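Local atomic coordinates of lactaldehyde dehydrogenase (Methanocaldococcus jannaschii, PDB entry 3PQA), a protein that oxidises lactaldehyde to lactate with NAD as the preferred cofactor, as a homotetramer, in the biosynthesis of coenzyme F420. Residues K57-I69 and L176-V189. Numbering follows the deposited sequence.
Sequences KRYNILMNIAKQI and LAKIIENALKKYNV
With CG beside the backbone N (chi1 -68°) and the rest of the chain stretched out, Gln68 brings its amide NE2 to the carbonyl O of Ile179, while Tyr187 has CG opposite its own carbonyl carbon, which turns the ring toward Asn60. Helices 55-71 and 171-186 of the aldehyde dehydrogenase fold run roughly antiparallel, at 137°, and mesh knobs-into-holes. Here a small residue permits close approach: Ala183 is the knob in a hole lined by Ile61, Asn64, Ile65 and Gln68, its CA 5.4 Å from that of Ile61. In return Ile65 enters the hole formed by Leu176, Ile179, Ile180 and Ala183, CD1 meeting Ile180 CG1; Ile65 also touches Phe102 of helix 88-111.

A Schellman motif with Asn188 as C-prime residue ends helix 171-186, and Lys57 NZ donates a hydrogen bond to Tyr187 O at 2.8 Å. Asn60 CB makes a CH-pi contact over one face of the tyrosine ring, 3.7 Å from its centroid; Lys186 CG covers the opposite face and Asn64 CB meets the edge. A water joins Tyr187 OH to Asn60 O. Gln68 is gripped at both ends of its amide: NE2 donates to Asn64 OD1 and Ile179 O, while OE1 receives Asn182 ND2 at 3.0 Å, nearly straight at 166°.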
ATOM      1  N   LYS B  57      10.372 -17.476 -14.881  1.00 14.53           N
ATOM      2  CA  LYS B  57      11.723 -17.440 -15.456  1.00 16.81           C
ATOM      3  C   LYS B  57      12.632 -16.408 -14.768  1.00 13.86           C
ATOM      4  O   LYS B  57      13.756 -16.732 -14.370  1.00 13.79           O
ATOM      5  CB  LYS B  57      11.671 -17.203 -16.963  1.00 23.51           C
ATOM      6  CG  LYS B  57      13.002 -17.508 -17.639  1.00 26.22           C
ATOM      7  CD  LYS B  57      12.811 -18.120 -19.015  1.00 25.91           C
ATOM      8  CE  LYS B  57      12.458 -19.596 -18.948  1.00 26.68           C
ATOM      9  NZ  LYS B  57      12.724 -20.218 -20.275  1.00 26.52           N
ATOM     10  N   ARG B  58      12.136 -15.179 -14.610  1.00 12.39           N
ATOM     11  CA  ARG B  58      12.866 -14.154 -13.857  1.00 12.86           C
ATOM     12  C   ARG B  58      13.200 -14.606 -12.438  1.00 11.49           C
ATOM     13  O   ARG B  58      14.341 -14.446 -11.980  1.00 12.22           O
ATOM     14  CB  ARG B  58      12.093 -12.830 -13.842  1.00 18.10           C
ATOM     15  CG  ARG B  58      12.224 -12.026 -15.120  1.00 21.04           C
ATOM     16  CD  ARG B  58      11.257 -10.861 -15.118  1.00 20.57           C
ATOM     17  NE  ARG B  58       9.901 -11.271 -15.485  1.00 22.24           N
ATOM     18  CZ  ARG B  58       8.813 -10.525 -15.318  1.00 22.01           C
ATOM     19  NH1 ARG B  58       7.629 -10.985 -15.718  1.00 22.67           N
ATOM     20  NH2 ARG B  58       8.901  -9.320 -14.760  1.00 22.43           N
ATOM     21  N   TYR B  59      12.202 -15.171 -11.751  1.00 11.35           N
ATOM     22  CA  TYR B  59      12.387 -15.686 -10.404  1.00 12.13           C
ATOM     23  C   TYR B  59      13.519 -16.725 -10.403  1.00 12.10           C
ATOM     24  O   TYR B  59      14.449 -16.647  -9.586  1.00 12.80           O
ATOM     25  CB  TYR B  59      11.070 -16.287  -9.888  1.00 14.71           C
ATOM     26  CG  TYR B  59      11.202 -17.019  -8.573  1.00 16.00           C
ATOM     27  CD1 TYR B  59      11.048 -16.353  -7.363  1.00 15.14           C
ATOM     28  CD2 TYR B  59      11.471 -18.389  -8.546  1.00 15.18           C
ATOM     29  CE1 TYR B  59      11.177 -17.034  -6.144  1.00 16.24           C
ATOM     30  CE2 TYR B  59      11.594 -19.077  -7.345  1.00 16.24           C
ATOM     31  CZ  TYR B  59      11.447 -18.394  -6.151  1.00 15.39           C
ATOM     32  OH  TYR B  59      11.590 -19.081  -4.967  1.00 16.47           O
ATOM     33  N   ASN B  60      13.429 -17.687 -11.318  1.00 12.35           N
ATOM     34  CA  ASN B  60      14.425 -18.755 -11.387  1.00 13.19           C
ATOM     35  C   ASN B  60      15.832 -18.243 -11.634  1.00 12.25           C
ATOM     36  O   ASN B  60      16.785 -18.700 -10.984  1.00 12.79           O
ATOM     37  CB  ASN B  60      14.045 -19.790 -12.451  1.00 15.50           C
ATOM     38  CG  ASN B  60      12.887 -20.668 -12.015  1.00 15.61           C
ATOM     39  OD1 ASN B  60      12.608 -20.789 -10.819  1.00 15.78           O
ATOM     40  ND2 ASN B  60      12.202 -21.285 -12.986  1.00 15.79           N
ATOM     41  N   ILE B  61      15.960 -17.292 -12.561  1.00 11.93           N
ATOM     42  CA  ILE B  61      17.260 -16.692 -12.902  1.00 12.43           C
ATOM     43  C   ILE B  61      17.846 -15.988 -11.688  1.00 11.53           C
ATOM     44  O   ILE B  61      19.016 -16.178 -11.345  1.00 12.39           O
ATOM     45  CB  ILE B  61      17.147 -15.701 -14.075  1.00 14.42           C
ATOM     46  CG1 ILE B  61      16.897 -16.448 -15.384  1.00 14.60           C
ATOM     47  CG2 ILE B  61      18.422 -14.846 -14.192  1.00 14.60           C
ATOM     48  CD1 ILE B  61      16.385 -15.554 -16.491  1.00 14.70           C
ATOM     49  N   LEU B  62      17.015 -15.193 -11.015  1.00 11.46           N
ATOM     50  CA  LEU B  62      17.473 -14.466  -9.822  1.00 11.71           C
ATOM     51  C   LEU B  62      17.919 -15.434  -8.696  1.00 11.55           C
ATOM     52  O   LEU B  62      18.975 -15.247  -8.083  1.00 11.17           O
ATOM     53  CB  LEU B  62      16.397 -13.478  -9.344  1.00 12.18           C
ATOM     54  CG  LEU B  62      16.187 -12.322 -10.343  1.00 12.29           C
ATOM     55  CD1 LEU B  62      14.879 -11.569 -10.090  1.00 12.30           C
ATOM     56  CD2 LEU B  62      17.381 -11.346 -10.369  1.00 12.27           C
ATOM     57  N   MET B  63      17.115 -16.471  -8.444  1.00 12.25           N
ATOM     58  CA  MET B  63      17.452 -17.459  -7.426  1.00 12.78           C
ATOM     59  C   MET B  63      18.729 -18.220  -7.764  1.00 12.14           C
ATOM     60  O   MET B  63      19.538 -18.504  -6.871  1.00 12.64           O
ATOM     61  CB  MET B  63      16.290 -18.423  -7.173  1.00 15.43           C
ATOM     62  CG  MET B  63      15.111 -17.772  -6.437  1.00 16.55           C
ATOM     63  SD  MET B  63      15.526 -17.035  -4.836  1.00 15.89           S
ATOM     64  CE  MET B  63      15.935 -18.463  -3.864  1.00 16.72           C
ATOM     65  N   ASN B  64      18.924 -18.515  -9.044  1.00 12.45           N
ATOM     66  CA  ASN B  64      20.120 -19.242  -9.452  1.00 14.21           C
ATOM     67  C   ASN B  64      21.373 -18.389  -9.356  1.00 14.47           C
ATOM     68  O   ASN B  64      22.422 -18.889  -9.008  1.00 15.05           O
ATOM     69  CB  ASN B  64      19.977 -19.867 -10.839  1.00 16.75           C
ATOM     70  CG  ASN B  64      21.147 -20.792 -11.181  1.00 16.83           C
ATOM     71  OD1 ASN B  64      22.003 -20.437 -11.959  1.00 17.00           O
ATOM     72  ND2 ASN B  64      21.173 -21.973 -10.579  1.00 17.00           N
ATOM     73  N   ILE B  65      21.249 -17.098  -9.629  1.00 13.48           N
ATOM     74  CA  ILE B  65      22.371 -16.179  -9.422  1.00 12.71           C
ATOM     75  C   ILE B  65      22.748 -16.192  -7.942  1.00 12.47           C
ATOM     76  O   ILE B  65      23.937 -16.337  -7.594  1.00 13.45           O
ATOM     77  CB  ILE B  65      22.047 -14.754  -9.931  1.00 13.04           C
ATOM     78  CG1 ILE B  65      22.023 -14.742 -11.471  1.00 12.76           C
ATOM     79  CG2 ILE B  65      23.067 -13.746  -9.407  1.00 12.75           C
ATOM     80  CD1 ILE B  65      21.392 -13.519 -12.084  1.00 13.13           C
ATOM     81  N   ALA B  66      21.746 -16.075  -7.070  1.00 12.81           N
ATOM     82  CA  ALA B  66      21.996 -16.142  -5.633  1.00 12.92           C
ATOM     83  C   ALA B  66      22.672 -17.455  -5.244  1.00 13.36           C
ATOM     84  O   ALA B  66      23.602 -17.466  -4.436  1.00 13.37           O
ATOM     85  CB  ALA B  66      20.707 -15.960  -4.848  1.00 13.33           C
ATOM     86  N   LYS B  67      22.193 -18.565  -5.809  1.00 14.54           N
ATOM     87  CA  LYS B  67      22.760 -19.867  -5.490  1.00 16.51           C
ATOM     88  C   LYS B  67      24.236 -19.928  -5.880  1.00 14.68           C
ATOM     89  O   LYS B  67      25.070 -20.375  -5.093  1.00 14.68           O
ATOM     90  CB  LYS B  67      21.969 -20.989  -6.162  1.00 20.67           C
ATOM     91  CG  LYS B  67      22.454 -22.388  -5.805  1.00 22.21           C
ATOM     92  CD  LYS B  67      21.511 -23.437  -6.344  1.00 22.14           C
ATOM     93  CE  LYS B  67      22.093 -24.836  -6.180  1.00 22.52           C
ATOM     94  NZ  LYS B  67      23.029 -25.193  -7.299  1.00 22.86           N
ATOM     95  N   GLN B  68      24.560 -19.469  -7.085  1.00 14.50           N
ATOM     96  CA  GLN B  68      25.963 -19.473  -7.540  1.00 15.13           C
ATOM     97  C   GLN B  68      26.900 -18.603  -6.693  1.00 14.72           C
ATOM     98  O   GLN B  68      28.043 -19.001  -6.417  1.00 14.98           O
ATOM     99  CB  GLN B  68      26.071 -19.030  -8.984  1.00 16.26           C
ATOM    100  CG  GLN B  68      25.472 -19.990 -10.006  1.00 16.77           C
ATOM    101  CD  GLN B  68      25.676 -19.451 -11.391  1.00 16.57           C
ATOM    102  OE1 GLN B  68      26.808 -19.348 -11.860  1.00 16.88           O
ATOM    103  NE2 GLN B  68      24.591 -19.041 -12.035  1.00 16.87           N
ATOM    104  N   ILE B  69      26.420 -17.417  -6.300  1.00 14.05           N
ATOM    105  CA  ILE B  69      27.199 -16.507  -5.449  1.00 14.12           C
ATOM    106  C   ILE B  69      27.484 -17.201  -4.122  1.00 14.75           C
ATOM    107  O   ILE B  69      28.612 -17.177  -3.633  1.00 15.40           O
ATOM    108  CB  ILE B  69      26.469 -15.161  -5.196  1.00 13.76           C
ATOM    109  CG1 ILE B  69      26.337 -14.364  -6.501  1.00 13.66           C
ATOM    110  CG2 ILE B  69      27.210 -14.312  -4.135  1.00 13.64           C
ATOM    111  CD1 ILE B  69      25.455 -13.095  -6.401  1.00 13.60           C
ATOM    112  N   LEU B 176      30.728 -11.975 -11.519  1.00 12.49           N
ATOM    113  CA  LEU B 176      29.261 -11.919 -11.453  1.00 12.16           C
ATOM    114  C   LEU B 176      28.653 -12.090 -12.845  1.00 11.92           C
ATOM    115  O   LEU B 176      27.622 -12.750 -12.994  1.00 12.45           O
ATOM    116  CB  LEU B 176      28.784 -10.619 -10.795  1.00 13.48           C
ATOM    117  CG  LEU B 176      27.265 -10.400 -10.697  1.00 13.36           C
ATOM    118  CD1 LEU B 176      26.606 -11.481  -9.835  1.00 13.58           C
ATOM    119  CD2 LEU B 176      26.969  -9.009 -10.144  1.00 13.60           C
ATOM    120  N   ALA B 177      29.292 -11.499 -13.858  1.00 11.75           N
ATOM    121  CA  ALA B 177      28.827 -11.591 -15.246  1.00 12.12           C
ATOM    122  C   ALA B 177      28.807 -13.043 -15.744  1.00 12.34           C
ATOM    123  O   ALA B 177      27.839 -13.470 -16.388  1.00 12.18           O
ATOM    124  CB  ALA B 177      29.679 -10.712 -16.163  1.00 12.68           C
ATOM    125  N   LYS B 178      29.875 -13.789 -15.439  1.00 13.05           N
ATOM    126  CA  LYS B 178      29.926 -15.230 -15.712  1.00 14.33           C
ATOM    127  C   LYS B 178      28.775 -15.969 -15.012  1.00 13.02           C
ATOM    128  O   LYS B 178      28.112 -16.814 -15.621  1.00 13.09           O
ATOM    129  CB  LYS B 178      31.269 -15.810 -15.268  1.00 18.55           C
ATOM    130  CG  LYS B 178      32.456 -15.336 -16.089  1.00 18.89           C
ATOM    131  CD  LYS B 178      33.739 -15.862 -15.467  1.00 19.81           C
ATOM    132  CE  LYS B 178      34.970 -15.320 -16.163  1.00 19.26           C
ATOM    133  NZ  LYS B 178      36.184 -15.756 -15.419  1.00 20.34           N
ATOM    134  N   ILE B 179      28.545 -15.635 -13.739  1.00 12.74           N
ATOM    135  CA  ILE B 179      27.422 -16.192 -12.965  1.00 13.68           C
ATOM    136  C   ILE B 179      26.058 -15.896 -13.615  1.00 13.49           C
ATOM    137  O   ILE B 179      25.215 -16.796 -13.741  1.00 13.27           O
ATOM    138  CB  ILE B 179      27.456 -15.701 -11.487  1.00 15.60           C
ATOM    139  CG1 ILE B 179      28.529 -16.465 -10.704  1.00 16.36           C
ATOM    140  CG2 ILE B 179      26.081 -15.837 -10.807  1.00 16.38           C
ATOM    141  CD1 ILE B 179      28.844 -15.875  -9.336  1.00 16.20           C
ATOM    142  N   ILE B 180      25.855 -14.647 -14.039  1.00 13.96           N
ATOM    143  CA  ILE B 180      24.626 -14.252 -14.747  1.00 14.84           C
ATOM    144  C   ILE B 180      24.502 -15.031 -16.060  1.00 14.80           C
ATOM    145  O   ILE B 180      23.440 -15.583 -16.357  1.00 14.72           O
ATOM    146  CB  ILE B 180      24.576 -12.716 -15.010  1.00 16.06           C
ATOM    147  CG1 ILE B 180      24.438 -11.968 -13.680  1.00 16.13           C
ATOM    148  CG2 ILE B 180      23.413 -12.347 -15.968  1.00 16.07           C
ATOM    149  CD1 ILE B 180      24.818 -10.505 -13.712  1.00 16.16           C
ATOM    150  N   GLU B 181      25.596 -15.096 -16.823  1.00 15.42           N
ATOM    151  CA  GLU B 181      25.637 -15.899 -18.051  1.00 18.08           C
ATOM    152  C   GLU B 181      25.211 -17.362 -17.802  1.00 15.67           C
ATOM    153  O   GLU B 181      24.423 -17.915 -18.560  1.00 15.43           O
ATOM    154  CB  GLU B 181      27.028 -15.802 -18.694  1.00 23.73           C
ATOM    155  CG  GLU B 181      27.199 -16.592 -19.987  1.00 28.20           C
ATOM    156  CD  GLU B 181      28.618 -16.544 -20.535  1.00 25.65           C
ATOM    157  OE1 GLU B 181      29.310 -15.514 -20.356  1.00 28.65           O
ATOM    158  OE2 GLU B 181      29.040 -17.547 -21.149  1.00 28.74           O
ATOM    159  N   ASN B 182      25.722 -17.983 -16.741  1.00 15.36           N
ATOM    160  CA  ASN B 182      25.341 -19.361 -16.390  1.00 16.27           C
ATOM    161  C   ASN B 182      23.840 -19.518 -16.129  1.00 15.68           C
ATOM    162  O   ASN B 182      23.221 -20.493 -16.564  1.00 15.60           O
ATOM    163  CB  ASN B 182      26.112 -19.849 -15.167  1.00 17.96           C
ATOM    164  CG  ASN B 182      27.594 -20.029 -15.440  1.00 18.24           C
ATOM    165  OD1 ASN B 182      28.006 -20.252 -16.575  1.00 18.21           O
ATOM    166  ND2 ASN B 182      28.401 -19.925 -14.396  1.00 18.19           N
ATOM    167  N   ALA B 183      23.272 -18.553 -15.410  1.00 15.00           N
ATOM    168  CA  ALA B 183      21.841 -18.553 -15.102  1.00 14.35           C
ATOM    169  C   ALA B 183      20.994 -18.385 -16.349  1.00 14.27           C
ATOM    170  O   ALA B 183      19.969 -19.061 -16.509  1.00 15.01           O
ATOM    171  CB  ALA B 183      21.520 -17.459 -14.112  1.00 14.24           C
ATOM    172  N   LEU B 184      21.414 -17.477 -17.225  1.00 13.83           N
ATOM    173  CA  LEU B 184      20.705 -17.239 -18.478  1.00 14.36           C
ATOM    174  C   LEU B 184      20.703 -18.504 -19.350  1.00 14.68           C
ATOM    175  O   LEU B 184      19.657 -18.912 -19.862  1.00 14.85           O
ATOM    176  CB  LEU B 184      21.310 -16.048 -19.234  1.00 15.10           C
ATOM    177  CG  LEU B 184      21.136 -14.669 -18.578  1.00 15.18           C
ATOM    178  CD1 LEU B 184      21.903 -13.591 -19.347  1.00 15.16           C
ATOM    179  CD2 LEU B 184      19.651 -14.293 -18.423  1.00 15.17           C
ATOM    180  N   LYS B 185      21.867 -19.132 -19.475  1.00 15.72           N
ATOM    181  CA  LYS B 185      22.004 -20.382 -20.233  1.00 17.70           C
ATOM    182  C   LYS B 185      21.107 -21.489 -19.686  1.00 17.15           C
ATOM    183  O   LYS B 185      20.433 -22.182 -20.451  1.00 17.19           O
ATOM    184  CB  LYS B 185      23.460 -20.843 -20.229  1.00 21.03           C
ATOM    185  CG  LYS B 185      24.325 -20.051 -21.175  1.00 22.44           C
ATOM    186  CD  LYS B 185      25.768 -20.517 -21.152  1.00 22.11           C
ATOM    187  CE  LYS B 185      26.564 -19.798 -22.232  1.00 22.68           C
ATOM    188  NZ  LYS B 185      27.992 -19.637 -21.845  1.00 22.59           N
ATOM    189  N   LYS B 186      21.110 -21.641 -18.364  1.00 17.93           N
ATOM    190  CA  LYS B 186      20.310 -22.655 -17.681  1.00 19.69           C
ATOM    191  C   LYS B 186      18.819 -22.548 -18.028  1.00 19.72           C
ATOM    192  O   LYS B 186      18.150 -23.565 -18.203  1.00 19.72           O
ATOM    193  CB  LYS B 186      20.526 -22.554 -16.173  1.00 22.94           C
ATOM    194  CG  LYS B 186      19.808 -23.591 -15.327  1.00 23.74           C
ATOM    195  CD  LYS B 186      20.247 -23.485 -13.868  1.00 23.95           C
ATOM    196  CE  LYS B 186      19.489 -24.459 -12.971  1.00 24.00           C
ATOM    197  NZ  LYS B 186      19.848 -25.867 -13.284  1.00 24.34           N
ATOM    198  N   TYR B 187      18.318 -21.318 -18.154  1.00 20.39           N
ATOM    199  CA  TYR B 187      16.887 -21.081 -18.372  1.00 21.60           C
ATOM    200  C   TYR B 187      16.554 -20.610 -19.793  1.00 19.70           C
ATOM    201  O   TYR B 187      15.485 -20.047 -20.034  1.00 19.45           O
ATOM    202  CB  TYR B 187      16.325 -20.161 -17.273  1.00 27.11           C
ATOM    203  CG  TYR B 187      16.417 -20.804 -15.903  1.00 30.51           C
ATOM    204  CD1 TYR B 187      17.407 -20.430 -14.993  1.00 27.88           C
ATOM    205  CD2 TYR B 187      15.537 -21.822 -15.533  1.00 27.88           C
ATOM    206  CE1 TYR B 187      17.502 -21.045 -13.745  1.00 30.81           C
ATOM    207  CE2 TYR B 187      15.624 -22.444 -14.296  1.00 30.79           C
ATOM    208  CZ  TYR B 187      16.605 -22.051 -13.402  1.00 28.20           C
ATOM    209  OH  TYR B 187      16.682 -22.669 -12.175  1.00 30.94           O
ATOM    210  N   ASN B 188      17.494 -20.860 -20.711  1.00 20.03           N
ATOM    211  CA  ASN B 188      17.340 -20.626 -22.155  0.50 20.59           C
ATOM    212  C   ASN B 188      17.016 -19.191 -22.575  1.00 18.58           C
ATOM    213  O   ASN B 188      16.203 -18.951 -23.471  1.00 18.57           O
ATOM    214  CB  ASN B 188      16.355 -21.631 -22.759  0.50 24.84           C
ATOM    215  CG  ASN B 188      16.755 -23.053 -22.472  0.50 24.86           C
ATOM    216  OD1 ASN B 188      17.927 -23.415 -22.604  0.50 25.35           O
ATOM    217  ND2 ASN B 188      15.795 -23.868 -22.058  0.50 25.40           N
ATOM    218  N   VAL B 189      17.690 -18.242 -21.933  1.00 17.36           N
ATOM    219  CA  VAL B 189      17.548 -16.847 -22.274  1.00 16.94           C
ATOM    220  C   VAL B 189      18.826 -16.412 -22.984  1.00 17.55           C
ATOM    221  O   VAL B 189      19.923 -16.777 -22.544  1.00 17.48           O
ATOM    222  CB  VAL B 189      17.296 -15.988 -21.004  1.00 16.59           C
ATOM    223  CG1 VAL B 189      17.202 -14.503 -21.344  1.00 16.93           C
ATOM    224  CG2 VAL B 189      16.034 -16.477 -20.292  1.00 16.88           C
TER
HETATM  225  O   HOH W   1      16.680 -21.236  -9.712  1.00 25.12           O